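Local coordinates for protein aspartate aminotransferase (Plasmodium falciparum, PDB 3K7Y) that probably catalyses the pyridoxal phosphate-dependent transfer of an amino group from L-aspartate to 2-oxoglutarate, giving oxaloacetate and L-glutamate, and is a homodimer, at residues 170-173 with 174-177; 288-291 with 292-295. All coordinates share one frame; numbering follows the deposited sequence.

Contact 1: residues 170-173 with 174-177; sequences NIPN and GSSV
The turn that leads from helix 161-170 into strand 176-179 is where Ile171 and Pro172 meet Ser175. The chain reverses here, and Ser175 turns its side chain back toward the residues before the turn. Its OG donates a weak hydrogen bond to the carbonyl O of Ile171, at 3.4 Å. The same OG lies against the proline ring, 3.3 Å from Pro172 CB and 3.9 Å from Pro172 CG. The Ser175 torsion (chi1 -60°) places OG beside its own backbone N, on the side facing Ile171 and Pro172. Gly174 carries the bend with a positive phi of 54°.

This is a helix-to-strand connection in the large mixed sheet of a class I aminotransferase. Strand 176-179 runs parallel to both its neighbours, 124-128 and 209-214. Tyr126 of the first strand packs on Ile171, Pro172, Ser175 and Val177. On the other flank, Ser175 and Val177 make backbone bonds to Val209.

The apolar part of the contact is made by the end of Ile171. Its CD1 reaches across the mouth of the turn to Ser175 CB at 3.9 Å. It also meets Val177 CG2 at 4.0 Å, where the two branched side chains cross at a slant. Outside the turn's own residues, Lys206 NZ donates to Pro172 O, and His208 NE2 makes a weak hydrogen bond with Ile171 O.

Contact 2: residues 288-291 with 292-295; sequences SPVI and HTNR
Ile291 and Arg295 touch one turn apart at the start of helix 291-302. Ile291 CB lies 3.3 Å from the next backbone nitrogen, His292 N. CG2 sits by the same nitrogen, at 3.1 Å. The other branch runs through CG1 to CD1, which lies above one face of the Arg295 guanidinium, nearer its rim than its centre. CD1 is 3.1 Å from Arg295 NE and 3.2 Å from Arg295 CZ, and the two side chains cross at an angle. The arginine is extended from CG to NE, and its NH2 donates to Glu65 O.

The backbone of the same pair is also joined. Arg295 N donates to Ile291 O at 2.9 Å in a nearly straight bond (173°). The preceding bond, from Asn294 N to Val290 O, is longer at 3.3 Å and more bent (143°). Gln102 NE2 is a second donor to Val290 O. Asn294 ND2, in the side chain, is hydrogen-bonded to Thr74 OG1 and Gln102 OE1. Val290 also packs on Thr293, with CG1 3.9 Å from Thr293 CG2.

His292 N bonds to Glu256 of the second subunit, and the His292 ring stacks on His292 of that subunit. Val290 stands at the N-cap position, so the arrangement is the first turn of an alpha helix, here placed at the dimer interface of a class I aminotransferase.

In the fold
Along the chain from the N terminus, contact 1 closes first and contact 2 follows, with neither nesting nor crossing. Each closes a short local turn within one continuous stretch. Contact 1 joins the end of helix 161-170 to strand 176-179, at the start of an inner strand of the large mixed sheet, away from the annotated sites. The chain then passes through strands 209-214, 241-246 and 258-264 and helix 268-283 before reaching contact 2. There the loop after helix 268-283 enters helix 291-302, beside strand 98-104, helix 50-62 and the second subunit. The two centres are about 36 Å apart, and their nearest atoms about 24 Å.

Contact 1: residues 170-173 with 174-177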
# COMPACT_ATOMS: atom_id res chain seq x y z
N ASN A 170 -12.31 -23.30 -26.21
CA ASN A 170 -13.27 -22.52 -26.99
C ASN A 170 -13.58 -21.13 -26.46
O ASN A 170 -14.51 -20.47 -26.92
CB ASN A 170 -14.55 -23.32 -27.29
CG ASN A 170 -14.74 -24.50 -26.35
OD1 ASN A 170 -14.47 -25.65 -26.71
ND2 ASN A 170 -15.21 -24.22 -25.13
N ILE A 171 -12.77 -20.68 -25.51
CA ILE A 171 -12.85 -19.32 -25.01
C ILE A 171 -12.02 -18.41 -25.91
O ILE A 171 -10.80 -18.55 -25.94
CB ILE A 171 -12.35 -19.21 -23.55
CG1 ILE A 171 -10.89 -19.70 -23.42
CG2 ILE A 171 -13.29 -19.97 -22.60
CD1 ILE A 171 -10.16 -19.20 -22.21
N PRO A 172 -12.65 -17.46 -26.62
CA PRO A 172 -11.93 -16.68 -27.61
C PRO A 172 -10.48 -17.11 -27.90
O PRO A 172 -10.23 -18.29 -28.19
CB PRO A 172 -12.02 -15.27 -27.02
CG PRO A 172 -13.40 -15.27 -26.34
CD PRO A 172 -13.86 -16.72 -26.21
N ASN A 173 -9.55 -16.17 -27.84
CA ASN A 173 -8.19 -16.36 -28.32
C ASN A 173 -7.38 -15.25 -27.71
O ASN A 173 -7.79 -14.08 -27.77
CB ASN A 173 -8.14 -16.19 -29.84
CG ASN A 173 -8.16 -17.51 -30.58
OD1 ASN A 173 -9.17 -17.89 -31.18
ND2 ASN A 173 -7.03 -18.21 -30.57
N GLY A 174 -6.23 -15.57 -27.15
CA GLY A 174 -5.53 -14.57 -26.36
C GLY A 174 -6.48 -14.04 -25.29
O GLY A 174 -6.54 -12.83 -25.04
N SER A 175 -7.25 -14.93 -24.69
CA SER A 175 -8.04 -14.55 -23.55
C SER A 175 -7.11 -14.48 -22.36
O SER A 175 -6.08 -15.16 -22.30
CB SER A 175 -9.16 -15.55 -23.29
OG SER A 175 -10.02 -15.63 -24.41
N SER A 176 -7.46 -13.62 -21.43
CA SER A 176 -6.68 -13.41 -20.24
C SER A 176 -7.28 -14.31 -19.19
O SER A 176 -8.49 -14.26 -18.97
CB SER A 176 -6.76 -11.95 -19.82
OG SER A 176 -6.81 -11.11 -20.97
N VAL A 177 -6.45 -15.14 -18.57
CA VAL A 177 -6.95 -16.13 -17.61
C VAL A 177 -6.12 -16.15 -16.34
O VAL A 177 -4.89 -16.11 -16.38
CB VAL A 177 -7.00 -17.56 -18.21
CG1 VAL A 177 -7.57 -18.55 -17.21
CG2 VAL A 177 -7.81 -17.57 -19.47

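Contact 2: residues 288-291 with 292-295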
# COMPACT_ATOMS: atom_id res chain seq x y z
N SER A 288 5.12 4.63 -3.68
CA SER A 288 6.16 3.59 -3.52
C SER A 288 5.92 2.54 -2.42
O SER A 288 5.12 2.77 -1.51
CB SER A 288 7.57 4.21 -3.37
OG SER A 288 7.62 5.24 -2.40
N PRO A 289 6.62 1.38 -2.49
CA PRO A 289 6.49 0.28 -1.54
C PRO A 289 7.24 0.50 -0.23
O PRO A 289 8.14 1.35 -0.15
CB PRO A 289 7.13 -0.90 -2.27
CG PRO A 289 7.34 -0.44 -3.68
CD PRO A 289 7.55 1.02 -3.57
N VAL A 290 6.86 -0.29 0.78
CA VAL A 290 7.49 -0.29 2.12
C VAL A 290 8.94 -0.79 2.10
O VAL A 290 9.25 -1.90 1.63
CB VAL A 290 6.63 -1.06 3.15
CG1 VAL A 290 7.31 -1.13 4.53
CG2 VAL A 290 5.27 -0.40 3.26
N ILE A 291 9.83 0.04 2.63
CA ILE A 291 11.25 -0.25 2.60
C ILE A 291 11.61 -1.32 3.64
O ILE A 291 12.43 -2.20 3.37
CB ILE A 291 12.06 1.07 2.72
CG1 ILE A 291 13.40 0.98 1.96
CG2 ILE A 291 12.12 1.56 4.16
CD1 ILE A 291 14.62 1.14 2.79
N HIS A 292 10.95 -1.29 4.79
CA HIS A 292 11.18 -2.30 5.82
C HIS A 292 10.93 -3.70 5.32
O HIS A 292 11.78 -4.58 5.44
CB HIS A 292 10.32 -2.05 7.06
CG HIS A 292 10.22 -3.23 7.97
ND1 HIS A 292 11.16 -3.51 8.94
CD2 HIS A 292 9.28 -4.20 8.07
CE1 HIS A 292 10.81 -4.59 9.60
NE2 HIS A 292 9.67 -5.04 9.09
N THR A 293 9.74 -3.92 4.76
CA THR A 293 9.37 -5.25 4.35
C THR A 293 10.23 -5.67 3.16
O THR A 293 10.48 -6.83 2.96
CB THR A 293 7.84 -5.43 4.15
OG1 THR A 293 7.38 -4.68 3.03
CG2 THR A 293 7.08 -4.93 5.38
N ASN A 294 10.74 -4.69 2.42
CA ASN A 294 11.71 -5.00 1.38
C ASN A 294 12.98 -5.56 1.97
O ASN A 294 13.43 -6.62 1.57
CB ASN A 294 12.05 -3.76 0.56
CG ASN A 294 13.11 -4.03 -0.48
OD1 ASN A 294 14.23 -4.42 -0.15
ND2 ASN A 294 12.77 -3.82 -1.75
N ARG A 295 13.55 -4.83 2.92
CA ARG A 295 14.75 -5.26 3.64
C ARG A 295 14.61 -6.63 4.35
O ARG A 295 15.45 -7.50 4.15
CB ARG A 295 15.21 -4.18 4.63
CG ARG A 295 15.69 -2.88 3.95
CD ARG A 295 15.84 -1.72 4.94
NE ARG A 295 16.65 -0.64 4.37
CZ ARG A 295 16.88 0.54 4.96
NH1 ARG A 295 16.36 0.82 6.14
NH2 ARG A 295 17.64 1.44 4.35